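Local coordinates for organic hydroperoxide resistance protein (Elizabethkingia anophelis NUHP1, PDB 6D9N), which probably reduces organic hydroperoxides in a thiol-dependent reaction, as other members of the OsmC/Ohr family do, at residues B[36-41]-B[50-54]; B[61-66]-B[126-132]; B[69-74]-B[121-125]; B[79-85]-B[109-113]. All coordinates share one frame; numbering follows the deposited sequence.

Contact 1 (B[36-41]-B[50-54]); sequences FEVRYP and DYANP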
loop_
_atom_site.group_PDB
_atom_site.type_symbol
_atom_site.label_atom_id
_atom_site.label_comp_id
_atom_site.label_asym_id
_atom_site.label_seq_id
_atom_site.Cartn_x
_atom_site.Cartn_y
_atom_site.Cartn_z
ATOM N N PHE B 36 1.917 10.969 10.129
ATOM C CA PHE B 36 0.562 11.420 10.409
ATOM C C PHE B 36 -0.155 10.416 11.288
ATOM O O PHE B 36 0.327 9.299 11.549
ATOM C CB PHE B 36 -0.241 11.731 9.124
ATOM C CG PHE B 36 -0.163 10.660 8.070
ATOM C CD1 PHE B 36 -0.782 9.431 8.245
ATOM C CD2 PHE B 36 0.466 10.935 6.875
ATOM C CE1 PHE B 36 -0.730 8.467 7.266
ATOM C CE2 PHE B 36 0.518 9.992 5.893
ATOM C CZ PHE B 36 -0.078 8.757 6.090
ATOM N N GLU B 37 -1.330 10.826 11.728
ATOM C CA GLU B 37 -2.201 9.984 12.532
ATOM C C GLU B 37 -3.005 9.062 11.632
ATOM O O GLU B 37 -3.376 9.419 10.508
ATOM C CB GLU B 37 -3.183 10.862 13.318
ATOM C CG GLU B 37 -2.517 11.752 14.351
ATOM C CD GLU B 37 -1.646 10.983 15.327
ATOM O OE1 GLU B 37 -2.178 10.200 16.162
ATOM O OE2 GLU B 37 -0.419 11.164 15.256
ATOM N N VAL B 38 -3.297 7.865 12.139
ATOM C CA VAL B 38 -4.274 6.976 11.507
ATOM C C VAL B 38 -5.318 6.597 12.553
ATOM O O VAL B 38 -5.032 6.462 13.754
ATOM C CB VAL B 38 -3.623 5.717 10.885
ATOM C CG1 VAL B 38 -2.814 6.081 9.647
ATOM C CG2 VAL B 38 -2.819 4.942 11.901
ATOM N N ARG B 39 -6.552 6.437 12.094
ATOM C CA ARG B 39 -7.671 6.110 12.986
ATOM C C ARG B 39 -8.637 5.215 12.217
ATOM O O ARG B 39 -8.689 5.249 10.978
ATOM C CB ARG B 39 -8.444 7.355 13.403
ATOM C CG ARG B 39 -7.679 8.384 14.239
ATOM C CD ARG B 39 -7.335 7.847 15.656
ATOM N NE ARG B 39 -6.688 8.879 16.457
ATOM C CZ ARG B 39 -5.392 9.166 16.464
ATOM N NH1 ARG B 39 -4.521 8.480 15.703
ATOM N NH2 ARG B 39 -4.944 10.148 17.246
ATOM N N TYR B 40 -9.423 4.435 12.929
ATOM C CA TYR B 40 -10.510 3.722 12.269
ATOM C C TYR B 40 -11.537 4.717 11.746
ATOM O O TYR B 40 -11.915 5.651 12.468
ATOM C CB TYR B 40 -11.166 2.711 13.232
ATOM C CG TYR B 40 -10.237 1.535 13.596
ATOM C CD1 TYR B 40 -9.731 0.690 12.608
ATOM C CD2 TYR B 40 -9.828 1.301 14.896
ATOM C CE1 TYR B 40 -8.864 -0.378 12.925
ATOM C CE2 TYR B 40 -8.982 0.249 15.232
ATOM C CZ TYR B 40 -8.495 -0.578 14.235
ATOM O OH TYR B 40 -7.639 -1.618 14.560
ATOM N N PRO B 41 -11.991 4.565 10.503
ATOM C CA PRO B 41 -12.993 5.476 9.954
ATOM C C PRO B 41 -14.359 5.149 10.543
ATOM O O PRO B 41 -14.571 4.094 11.130
ATOM C CB PRO B 41 -12.948 5.164 8.457
ATOM C CG PRO B 41 -12.604 3.713 8.415
ATOM C CD PRO B 41 -11.567 3.559 9.503
ATOM N N ASP B 50 -11.987 12.031 9.949
ATOM C CA ASP B 50 -11.020 13.113 9.835
ATOM C C ASP B 50 -9.596 12.653 9.556
ATOM O O ASP B 50 -8.755 13.504 9.228
ATOM C CB ASP B 50 -10.987 13.941 11.120
ATOM C CG ASP B 50 -12.272 14.706 11.377
ATOM O OD1 ASP B 50 -13.080 14.919 10.461
ATOM O OD2 ASP B 50 -12.455 15.123 12.526
ATOM N N TYR B 51 -9.296 11.358 9.680
ATOM C CA TYR B 51 -7.907 10.899 9.639
ATOM C C TYR B 51 -7.697 9.810 8.589
ATOM O O TYR B 51 -8.635 9.137 8.128
ATOM C CB TYR B 51 -7.410 10.452 11.035
ATOM C CG TYR B 51 -7.605 11.573 12.024
ATOM C CD1 TYR B 51 -8.695 11.579 12.884
ATOM C CD2 TYR B 51 -6.749 12.663 12.060
ATOM C CE1 TYR B 51 -8.931 12.650 13.758
ATOM C CE2 TYR B 51 -6.985 13.728 12.909
ATOM C CZ TYR B 51 -8.069 13.713 13.762
ATOM O OH TYR B 51 -8.304 14.807 14.562
ATOM N N ALA B 52 -6.419 9.624 8.247
ATOM C CA ALA B 52 -6.029 8.572 7.321
ATOM C C ALA B 52 -6.219 7.187 7.951
ATOM O O ALA B 52 -6.505 7.045 9.146
ATOM C CB ALA B 52 -4.567 8.780 6.912
ATOM N N ASN B 53 -6.092 6.152 7.121
ATOM C CA ASN B 53 -6.177 4.762 7.559
ATOM C C ASN B 53 -5.440 3.921 6.529
ATOM O O ASN B 53 -5.054 4.441 5.461
ATOM C CB ASN B 53 -7.652 4.329 7.761
ATOM C CG ASN B 53 -8.507 4.584 6.521
ATOM O OD1 ASN B 53 -8.161 4.141 5.428
ATOM N ND2 ASN B 53 -9.613 5.329 6.660
ATOM N N PRO B 54 -5.154 2.657 6.829
ATOM C CA PRO B 54 -4.353 1.871 5.877
ATOM C C PRO B 54 -5.041 1.613 4.550
ATOM O O PRO B 54 -4.360 1.434 3.528
ATOM C CB PRO B 54 -3.996 0.610 6.653
ATOM C CG PRO B 54 -4.233 1.008 8.134
ATOM C CD PRO B 54 -5.376 1.933 8.106
HETATM O O HOH W 1 -4.480 11.515 9.170
HETATM O O HOH W 2 -9.885 6.908 9.170
#

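Contact 2 (B[61-66]-B[126-132]); sequences GYSACF and HQVCPYS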
loop_
_atom_site.group_PDB
_atom_site.type_symbol
_atom_site.label_atom_id
_atom_site.label_comp_id
_atom_site.label_asym_id
_atom_site.label_seq_id
_atom_site.Cartn_x
_atom_site.Cartn_y
_atom_site.Cartn_z
ATOM N N GLY B 61 -1.328 4.786 -2.568
ATOM C CA GLY B 61 -0.152 4.132 -3.115
ATOM C C GLY B 61 -0.428 3.454 -4.445
ATOM O O GLY B 61 0.413 3.502 -5.348
ATOM N N TYR B 62 -1.569 2.763 -4.562
ATOM C CA TYR B 62 -1.846 2.043 -5.798
ATOM C C TYR B 62 -2.075 3.030 -6.946
ATOM O O TYR B 62 -1.558 2.853 -8.061
ATOM C CB TYR B 62 -3.036 1.108 -5.606
ATOM C CG TYR B 62 -3.059 -0.108 -6.527
ATOM C CD1 TYR B 62 -3.780 -1.257 -6.149
ATOM C CD2 TYR B 62 -2.409 -0.130 -7.774
ATOM C CE1 TYR B 62 -3.827 -2.380 -6.960
ATOM C CE2 TYR B 62 -2.440 -1.270 -8.585
ATOM C CZ TYR B 62 -3.169 -2.364 -8.181
ATOM O OH TYR B 62 -3.266 -3.495 -8.975
ATOM N N SER B 63 -2.874 4.071 -6.714
ATOM C CA SER B 63 -3.089 5.059 -7.768
ATOM C C SER B 63 -1.770 5.674 -8.216
ATOM O O SER B 63 -1.540 5.798 -9.422
ATOM C CB SER B 63 -4.095 6.121 -7.337
ATOM O OG SER B 63 -3.612 6.925 -6.289
ATOM N N ALA B 64 -0.878 5.997 -7.275
ATOM C CA ALA B 64 0.417 6.551 -7.646
ATOM C C ALA B 64 1.311 5.526 -8.346
ATOM O O ALA B 64 1.999 5.865 -9.323
ATOM C CB ALA B 64 1.098 7.094 -6.394
ATOM N N CYS B 65 1.341 4.283 -7.870
ATOM C CA CYS B 65 2.131 3.240 -8.512
ATOM C C CYS B 65 1.675 3.045 -9.947
ATOM O O CYS B 65 2.484 2.987 -10.889
ATOM C CB CYS B 65 1.937 1.926 -7.718
ATOM S SG CYS B 65 2.909 0.527 -8.392
ATOM N N PHE B 66 0.371 2.947 -10.141
ATOM C CA PHE B 66 -0.129 2.675 -11.476
ATOM C C PHE B 66 0.124 3.863 -12.401
ATOM O O PHE B 66 0.531 3.681 -13.563
ATOM C CB PHE B 66 -1.595 2.248 -11.404
ATOM C CG PHE B 66 -2.056 1.580 -12.667
ATOM C CD1 PHE B 66 -1.961 0.196 -12.801
ATOM C CD2 PHE B 66 -2.517 2.312 -13.746
ATOM C CE1 PHE B 66 -2.371 -0.440 -13.938
ATOM C CE2 PHE B 66 -2.899 1.666 -14.910
ATOM C CZ PHE B 66 -2.821 0.285 -15.010
ATOM N N HIS B 126 -0.068 -2.462 -16.108
ATOM C CA HIS B 126 -0.525 -3.418 -15.113
ATOM C C HIS B 126 0.474 -4.536 -14.864
ATOM O O HIS B 126 0.417 -5.172 -13.805
ATOM C CB HIS B 126 -1.914 -3.915 -15.544
ATOM C CG HIS B 126 -2.756 -4.593 -14.499
ATOM N ND1 HIS B 126 -2.843 -4.197 -13.177
ATOM C CD2 HIS B 126 -3.674 -5.585 -14.669
ATOM C CE1 HIS B 126 -3.756 -4.948 -12.580
ATOM N NE2 HIS B 126 -4.268 -5.800 -13.456
ATOM N N GLN B 127 1.421 -4.766 -15.781
ATOM C CA GLN B 127 2.513 -5.681 -15.551
ATOM C C GLN B 127 3.719 -4.994 -14.928
ATOM O O GLN B 127 4.549 -5.678 -14.324
ATOM C CB GLN B 127 2.907 -6.375 -16.863
ATOM C CG GLN B 127 1.775 -7.242 -17.442
ATOM C CD GLN B 127 1.295 -8.386 -16.476
ATOM O OE1 GLN B 127 2.111 -9.128 -15.846
ATOM N NE2 GLN B 127 -0.030 -8.492 -16.320
ATOM N N VAL B 128 3.848 -3.674 -15.062
ATOM C CA VAL B 128 5.004 -2.954 -14.530
ATOM C C VAL B 128 4.814 -2.617 -13.059
ATOM O O VAL B 128 5.736 -2.794 -12.261
ATOM C CB VAL B 128 5.232 -1.683 -15.382
ATOM C CG1 VAL B 128 6.251 -0.737 -14.729
ATOM C CG2 VAL B 128 5.678 -2.066 -16.780
ATOM N N CYS B 129 3.626 -2.132 -12.704
ATOM C CA CYS B 129 3.281 -1.659 -11.360
ATOM C C CYS B 129 3.506 -2.728 -10.285
ATOM O O CYS B 129 2.825 -3.774 -10.302
ATOM C CB CYS B 129 1.805 -1.256 -11.409
ATOM S SG CYS B 129 1.040 -0.795 -9.872
ATOM N N PRO B 130 4.361 -2.480 -9.293
ATOM C CA PRO B 130 4.518 -3.497 -8.237
ATOM C C PRO B 130 3.266 -3.807 -7.448
ATOM O O PRO B 130 3.142 -4.950 -6.989
ATOM C CB PRO B 130 5.618 -2.915 -7.335
ATOM C CG PRO B 130 6.458 -2.175 -8.307
ATOM C CD PRO B 130 5.482 -1.554 -9.309
ATOM N N TYR B 131 2.345 -2.863 -7.275
ATOM C CA TYR B 131 1.143 -3.185 -6.510
ATOM C C TYR B 131 0.288 -4.182 -7.266
ATOM O O TYR B 131 -0.340 -5.066 -6.649
ATOM C CB TYR B 131 0.300 -1.956 -6.244
ATOM C CG TYR B 131 0.719 -1.023 -5.107
ATOM C CD1 TYR B 131 -0.202 -0.640 -4.153
ATOM C CD2 TYR B 131 2.001 -0.492 -5.024
ATOM C CE1 TYR B 131 0.131 0.256 -3.118
ATOM C CE2 TYR B 131 2.364 0.398 -4.025
ATOM C CZ TYR B 131 1.413 0.799 -3.085
ATOM O OH TYR B 131 1.725 1.714 -2.093
ATOM N N SER B 132 0.244 -4.061 -8.610
ATOM C CA SER B 132 -0.463 -5.054 -9.412
ATOM C C SER B 132 0.193 -6.415 -9.311
ATOM O O SER B 132 -0.495 -7.432 -9.170
ATOM C CB SER B 132 -0.526 -4.619 -10.877
ATOM O OG SER B 132 -1.328 -3.469 -11.008
#

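Contact 3 (B[69-74]-B[121-125]); sequences ALNLVI and LIEKA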
loop_
_atom_site.group_PDB
_atom_site.type_symbol
_atom_site.label_atom_id
_atom_site.label_comp_id
_atom_site.label_asym_id
_atom_site.label_seq_id
_atom_site.Cartn_x
_atom_site.Cartn_y
_atom_site.Cartn_z
ATOM N N ALA B 69 3.822 3.838 -13.354
ATOM C CA ALA B 69 4.106 2.779 -14.320
ATOM C C ALA B 69 3.552 3.145 -15.687
ATOM O O ALA B 69 4.218 2.959 -16.710
ATOM C CB ALA B 69 3.483 1.467 -13.827
ATOM N N LEU B 70 2.334 3.702 -15.730
ATOM C CA LEU B 70 1.720 4.126 -16.983
ATOM C C LEU B 70 2.578 5.175 -17.681
ATOM O O LEU B 70 2.776 5.118 -18.899
ATOM C CB LEU B 70 0.324 4.638 -16.645
ATOM C CG LEU B 70 -0.482 5.137 -17.843
ATOM C CD1 LEU B 70 -0.668 4.047 -18.882
ATOM C CD2 LEU B 70 -1.816 5.633 -17.319
ATOM N N ASN B 71 3.097 6.147 -16.927
ATOM C CA ASN B 71 3.937 7.171 -17.540
ATOM C C ASN B 71 5.260 6.600 -18.008
ATOM O O ASN B 71 5.768 7.023 -19.062
ATOM C CB ASN B 71 4.054 8.372 -16.615
ATOM C CG ASN B 71 2.847 9.252 -16.725
ATOM O OD1 ASN B 71 2.852 10.222 -17.479
ATOM N ND2 ASN B 71 1.759 8.857 -16.105
ATOM N N LEU B 72 5.820 5.618 -17.300
ATOM C CA LEU B 72 7.037 4.984 -17.803
ATOM C C LEU B 72 6.778 4.284 -19.134
ATOM O O LEU B 72 7.590 4.362 -20.076
ATOM C CB LEU B 72 7.561 4.016 -16.746
ATOM C CG LEU B 72 8.875 3.344 -17.116
ATOM C CD1 LEU B 72 10.008 4.356 -17.458
ATOM C CD2 LEU B 72 9.272 2.426 -15.946
ATOM N N VAL B 73 5.659 3.572 -19.220
ATOM C CA VAL B 73 5.298 2.874 -20.454
ATOM C C VAL B 73 5.092 3.872 -21.597
ATOM O O VAL B 73 5.556 3.660 -22.719
ATOM C CB VAL B 73 4.049 2.007 -20.200
ATOM C CG1 VAL B 73 3.425 1.482 -21.506
ATOM C CG2 VAL B 73 4.382 0.855 -19.272
ATOM N N ILE B 74 4.378 4.966 -21.333
ATOM C CA ILE B 74 4.156 6.005 -22.348
ATOM C C ILE B 74 5.481 6.571 -22.854
ATOM O O ILE B 74 5.694 6.719 -24.071
ATOM C CB ILE B 74 3.239 7.099 -21.768
ATOM C CG1 ILE B 74 1.813 6.576 -21.646
ATOM C CG2 ILE B 74 3.313 8.342 -22.637
ATOM C CD1 ILE B 74 0.899 7.504 -20.815
ATOM N N LEU B 121 -1.572 0.480 -23.494
ATOM C CA LEU B 121 -0.779 1.144 -22.471
ATOM C C LEU B 121 -1.125 0.622 -21.083
ATOM O O LEU B 121 -0.216 0.329 -20.286
ATOM C CB LEU B 121 -0.968 2.664 -22.547
ATOM C CG LEU B 121 -0.372 3.306 -23.809
ATOM C CD1 LEU B 121 -0.931 4.739 -23.926
ATOM C CD2 LEU B 121 1.156 3.289 -23.758
ATOM N N ILE B 122 -2.426 0.470 -20.766
ATOM C CA ILE B 122 -2.746 0.038 -19.412
ATOM C C ILE B 122 -2.422 -1.428 -19.210
ATOM O O ILE B 122 -2.110 -1.830 -18.092
ATOM C CB ILE B 122 -4.200 0.362 -18.978
ATOM C CG1 ILE B 122 -5.273 -0.327 -19.858
ATOM C CG2 ILE B 122 -4.390 1.866 -18.784
ATOM C CD1 ILE B 122 -6.503 -0.751 -19.067
ATOM N N GLU B 123 -2.530 -2.257 -20.252
ATOM C CA GLU B 123 -2.116 -3.647 -20.134
ATOM C C GLU B 123 -0.641 -3.729 -19.730
ATOM O O GLU B 123 -0.279 -4.500 -18.828
ATOM C CB GLU B 123 -2.404 -4.358 -21.467
ATOM C CG GLU B 123 -1.851 -5.781 -21.554
ATOM C CD GLU B 123 -2.183 -6.479 -22.874
ATOM O OE1 GLU B 123 -2.467 -7.693 -22.832
ATOM O OE2 GLU B 123 -2.170 -5.831 -23.947
ATOM N N LYS B 124 0.230 -2.936 -20.380
ATOM C CA LYS B 124 1.643 -2.948 -20.003
ATOM C C LYS B 124 1.836 -2.374 -18.606
ATOM O O LYS B 124 2.623 -2.921 -17.825
ATOM C CB LYS B 124 2.490 -2.184 -21.044
ATOM C CG LYS B 124 2.670 -2.957 -22.337
ATOM C CD LYS B 124 3.417 -2.167 -23.388
ATOM C CE LYS B 124 3.523 -2.962 -24.701
ATOM N NZ LYS B 124 3.893 -2.144 -25.901
ATOM N N ALA B 125 1.172 -1.256 -18.295
ATOM C CA ALA B 125 1.326 -0.654 -16.977
ATOM C C ALA B 125 0.956 -1.627 -15.869
ATOM O O ALA B 125 1.586 -1.636 -14.811
ATOM C CB ALA B 125 0.463 0.591 -16.896
#

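Contact 4 (B[79-85]-B[109-113]); sequences IKTGETT and NIPGV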
loop_
_atom_site.group_PDB
_atom_site.type_symbol
_atom_site.label_atom_id
_atom_site.label_comp_id
_atom_site.label_asym_id
_atom_site.label_seq_id
_atom_site.Cartn_x
_atom_site.Cartn_y
_atom_site.Cartn_z
ATOM N N ILE B 79 5.008 7.921 -27.264
ATOM C CA ILE B 79 3.652 8.282 -27.707
ATOM C C ILE B 79 3.252 9.596 -27.039
ATOM O O ILE B 79 3.411 9.749 -25.809
ATOM C CB ILE B 79 2.636 7.152 -27.411
ATOM C CG1 ILE B 79 1.213 7.532 -27.891
ATOM C CG2 ILE B 79 2.622 6.814 -25.951
ATOM C CD1 ILE B 79 0.221 6.346 -28.006
ATOM N N LYS B 80 2.704 10.530 -27.816
ATOM C CA LYS B 80 2.182 11.787 -27.289
ATOM C C LYS B 80 0.835 11.569 -26.612
ATOM O O LYS B 80 -0.089 11.017 -27.219
ATOM C CB LYS B 80 1.977 12.780 -28.438
ATOM C CG LYS B 80 1.476 14.134 -28.010
ATOM C CD LYS B 80 1.205 15.038 -29.226
ATOM C CE LYS B 80 0.673 16.390 -28.804
ATOM N NZ LYS B 80 0.340 17.233 -30.000
ATOM N N THR B 81 0.732 11.981 -25.348
ATOM C CA THR B 81 -0.538 11.922 -24.632
ATOM C C THR B 81 -0.694 13.186 -23.818
ATOM O O THR B 81 0.287 13.893 -23.548
ATOM C CB THR B 81 -0.639 10.731 -23.652
ATOM O OG1 THR B 81 0.025 11.006 -22.414
ATOM C CG2 THR B 81 -0.054 9.490 -24.215
ATOM N N GLY B 82 -1.913 13.440 -23.355
ATOM C CA GLY B 82 -2.095 14.431 -22.325
ATOM C C GLY B 82 -1.713 13.890 -20.955
ATOM O O GLY B 82 -1.339 12.737 -20.789
ATOM N N GLU B 83 -1.865 14.728 -19.941
ATOM C CA GLU B 83 -1.502 14.296 -18.589
ATOM C C GLU B 83 -2.490 13.234 -18.106
ATOM O O GLU B 83 -3.709 13.428 -18.206
ATOM C CB GLU B 83 -1.483 15.495 -17.651
ATOM C CG GLU B 83 -1.066 15.126 -16.210
ATOM C CD GLU B 83 -0.927 16.349 -15.335
ATOM O OE1 GLU B 83 -0.024 17.181 -15.600
ATOM O OE2 GLU B 83 -1.715 16.455 -14.383
ATOM N N THR B 84 -1.960 12.102 -17.649
ATOM C CA THR B 84 -2.819 10.992 -17.238
ATOM C C THR B 84 -3.346 11.194 -15.821
ATOM O O THR B 84 -2.788 11.962 -15.013
ATOM C CB THR B 84 -2.039 9.664 -17.296
ATOM O OG1 THR B 84 -0.923 9.728 -16.407
ATOM C CG2 THR B 84 -1.543 9.375 -18.689
ATOM N N THR B 85 -4.443 10.495 -15.526
ATOM C CA THR B 85 -5.029 10.432 -14.189
ATOM C C THR B 85 -5.326 8.977 -13.864
ATOM O O THR B 85 -5.814 8.230 -14.723
ATOM C CB THR B 85 -6.346 11.232 -14.186
ATOM O OG1 THR B 85 -6.076 12.562 -14.659
ATOM C CG2 THR B 85 -7.018 11.289 -12.796
ATOM N N ASN B 109 -7.186 7.372 -17.027
ATOM C CA ASN B 109 -7.570 8.214 -18.150
ATOM C C ASN B 109 -6.326 8.700 -18.874
ATOM O O ASN B 109 -5.409 9.243 -18.248
ATOM C CB ASN B 109 -8.407 9.413 -17.722
ATOM C CG ASN B 109 -8.925 10.173 -18.920
ATOM O OD1 ASN B 109 -9.819 9.708 -19.612
ATOM N ND2 ASN B 109 -8.343 11.319 -19.203
ATOM N N ILE B 110 -6.327 8.549 -20.194
ATOM C CA ILE B 110 -5.174 8.920 -21.027
ATOM C C ILE B 110 -5.685 9.824 -22.138
ATOM O O ILE B 110 -6.217 9.326 -23.152
ATOM C CB ILE B 110 -4.471 7.679 -21.611
ATOM C CG1 ILE B 110 -4.149 6.651 -20.524
ATOM C CG2 ILE B 110 -3.200 8.112 -22.366
ATOM C CD1 ILE B 110 -3.673 5.293 -21.072
ATOM N N PRO B 111 -5.567 11.147 -22.005
ATOM C CA PRO B 111 -6.072 12.028 -23.066
ATOM C C PRO B 111 -5.236 11.896 -24.322
ATOM O O PRO B 111 -4.021 11.685 -24.270
ATOM C CB PRO B 111 -5.873 13.434 -22.484
ATOM C CG PRO B 111 -5.703 13.227 -21.000
ATOM C CD PRO B 111 -5.015 11.901 -20.853
ATOM N N GLY B 112 -5.893 12.053 -25.477
ATOM C CA GLY B 112 -5.211 12.240 -26.745
ATOM C C GLY B 112 -4.786 10.986 -27.460
ATOM O O GLY B 112 -4.082 11.094 -28.478
ATOM N N VAL B 113 -5.204 9.814 -27.007
ATOM C CA VAL B 113 -4.874 8.569 -27.678
ATOM C C VAL B 113 -6.161 7.872 -28.091
ATOM O O VAL B 113 -7.253 8.199 -27.616
ATOM C CB VAL B 113 -4.020 7.644 -26.790
ATOM C CG1 VAL B 113 -2.768 8.349 -26.332
ATOM C CG2 VAL B 113 -4.819 7.145 -25.554
HETATM O O HOH W 3 -2.091 13.124 -28.235
HETATM O O HOH W 4 -6.303 12.658 -17.426
#

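Contact 1 (B[36-41]-B[50-54])
The phenol ring of Tyr51 is met obliquely by Arg39 CG, 3.6 Å from Tyr51 CD1; Asp50 CB lies over one face, offset toward the rim, and a bridging water sits in the ring plane at the edge. Arg39 bends at chi2 (-68°) and runs alongside Tyr51, yet its CZ stays 5.5 Å from the ring centroid, so any cation-pi attraction is weak. The guanidinium is held instead at its own edge, where NH1 and NH2 both point to Glu37 OE1 and NH1 also donates to Val38 O; the other carboxylate oxygen, Glu37 OE2, is hydrogen-bonded to His26. Beside the Phe36 ring, Val38 CG1 lies in plane at the edge, while Ala52 CB sits 3.9 Å from Phe36 CE1 at a slant.

One direct backbone bond joins the segments: Arg39 N to Ala52 O, 3.0 Å, with an N-H...O angle of 162°. Beside it, the water accepts a hydrogen bond from Ala52 N (2.9 Å) and donates one to Glu37 O. Asn53 ND2 donates to Tyr13 OH of the second subunit, and Asn53 OD1 accepts from Met56 N. Residues 50-54 thus lie alongside residues 36-41 and lead into an asparagine N-cap that starts helix 54-77.

Contact 2 (B[61-66]-B[126-132])
Polar contacts centre on Ser132 OG, which is hydrogen-bonded both to Tyr62 OH (2.8 Å) and to His126 ND1 of its own segment (2.7 Å). The serine oxygen approaches Tyr62 at the ring edge, close to its plane; the two bonds grip it and link the Tyr62 phenol to the His126 imidazole.

Aromatic contacts form the second group. Tyr131 CB stands over the centre of the Tyr62 ring, 3.7 Å from the centroid and 14° off the normal, a CH-pi contact. The two side chains run antiparallel past one another, and their planes lie 40° apart, neither stacked nor edge-to-face. Gly61 O rests over one face of the Tyr131 ring toward its rim, and Gly61 CA comes within 3.2 Å of Tyr131 OH, which is hydrogen-bonded to Pro54 O of the second subunit.

Apolar packing completes the contact: Phe66 CE1 reaches His126 CA at 3.7 Å, and Cys65 CB lies 3.6 Å from Tyr131 CD2. Both cysteine sulfurs were modelled in two positions, so their spacing in this copy is doubtful, but a Cys65-Cys129 disulfide has been seen. A buried cysteine pair, one on helix 54-77 and one at the junction of helices 115-128 and 130-135, is consistent with the redox cysteines of OsmC/Ohr peroxidases.

Contact 3 (B[69-74]-B[121-125])
This is a helix-helix packing contact of the OsmC/Ohr fold, in which Leu70, Val73 and Ile74 of helix 54-77 meet Leu121 and Ala125 of helix 115-128. The axes of segments 69-74 and 121-125 approach to 8.6 Å, with their directions 119° apart, so these segments cross steeply instead of running alongside. No hydrogen bond crosses; the contacts between them are apolar.

With CG beside its backbone N (chi1 -68°), Leu121 swings its branch across to helix 54-77, where CD2 lies 3.7 Å from Val73 CG1 and 4.0 Å from Ile74 CG1. The Leu121 and Val73 chains pass in opposite directions, whereas Ile74 is crossed at about a right angle. Leu70 answers from its own helix, its CD1 resting 3.9 Å from Leu121 CB, again crosswise. Ile122 turns to the sheet, touching Leu143 and Val145 of strand 141-146.

Val73 also packs on the aliphatic root of Lys124, CG1 to CB 3.8 Å, while the extended lysine chain leads its amine away. Leu70 and Ala125 are the pair with the closest CA atoms, and there Ala125 CB sits 3.8 Å from Leu70 CA.

Contact 4 (B[79-85]-B[109-113])
The Thr81 side chain lies against Ile110, Pro111 O and Val113 of the facing loop. Its CB is 3.9 Å from Ile110 CG2 and also faces Pro111 O. Beyond CB the branches part: the methyl CG2 reaches Val113 CG1 at 3.6 Å, the two side chains running in parallel, whereas a chi1 of 81° turns OG1 back over the main chain, where it donates to Gly82 O within its own loop at 2.7 Å.

The backbones are joined at two places. Gly82 N donates to Pro111 O over 2.9 Å, a nearly straight bond (168° at the hydrogen) that comes in well above the carbonyl plane. Farther along, Thr85 and Asn109 form an antiparallel hydrogen-bonded pair, with Asn109 N to Thr85 O at 2.8 Å and Thr85 N to Asn109 O at 3.1 Å. Between these places Pro111 CD packs 3.3 Å from Glu83 O, and a water accepting from Asn109 ND2 donates to that same carbonyl; Asn109 OD1 is hydrogen-bonded to Ser146. Residues 110-113 make a type II beta turn in which Gly112 takes a positive phi of 85°.

Thr85-Asn109 closes the ladder of strands 85-94 and 100-109, and the loops continue beyond it; Thr81 and Thr84 lean on Ile74 of helix 54-77, Ile110 touches Leu70 there and Leu121 of helix 115-128, and Val113 meets Ala118 of that second helix.

In the fold
Contacts 2 and 3 are buried and join the same two helices, 54-77 and 115-128, with contact 2 also reaching helix 130-135; their centres lie 10 Å apart, and Phe66 CZ of contact 2 packs on Ala125 CB of contact 3. Their chemistry differs: contact 3 is aliphatic throughout, whereas contact 2, nearer the chain centre, mixes sulfur, aromatic rings and a hydroxyl network. Contacts 1 and 4 are partly buried, lie on opposite sides of the chain centre, and add backbone hydrogen bonds and bridging waters to side-chain packing. Contact 4 meets contact 3 through Ile74 and a probable Asn71-Thr84 hydrogen bond. Contacts 1, 2 and 4 also touch the second subunit.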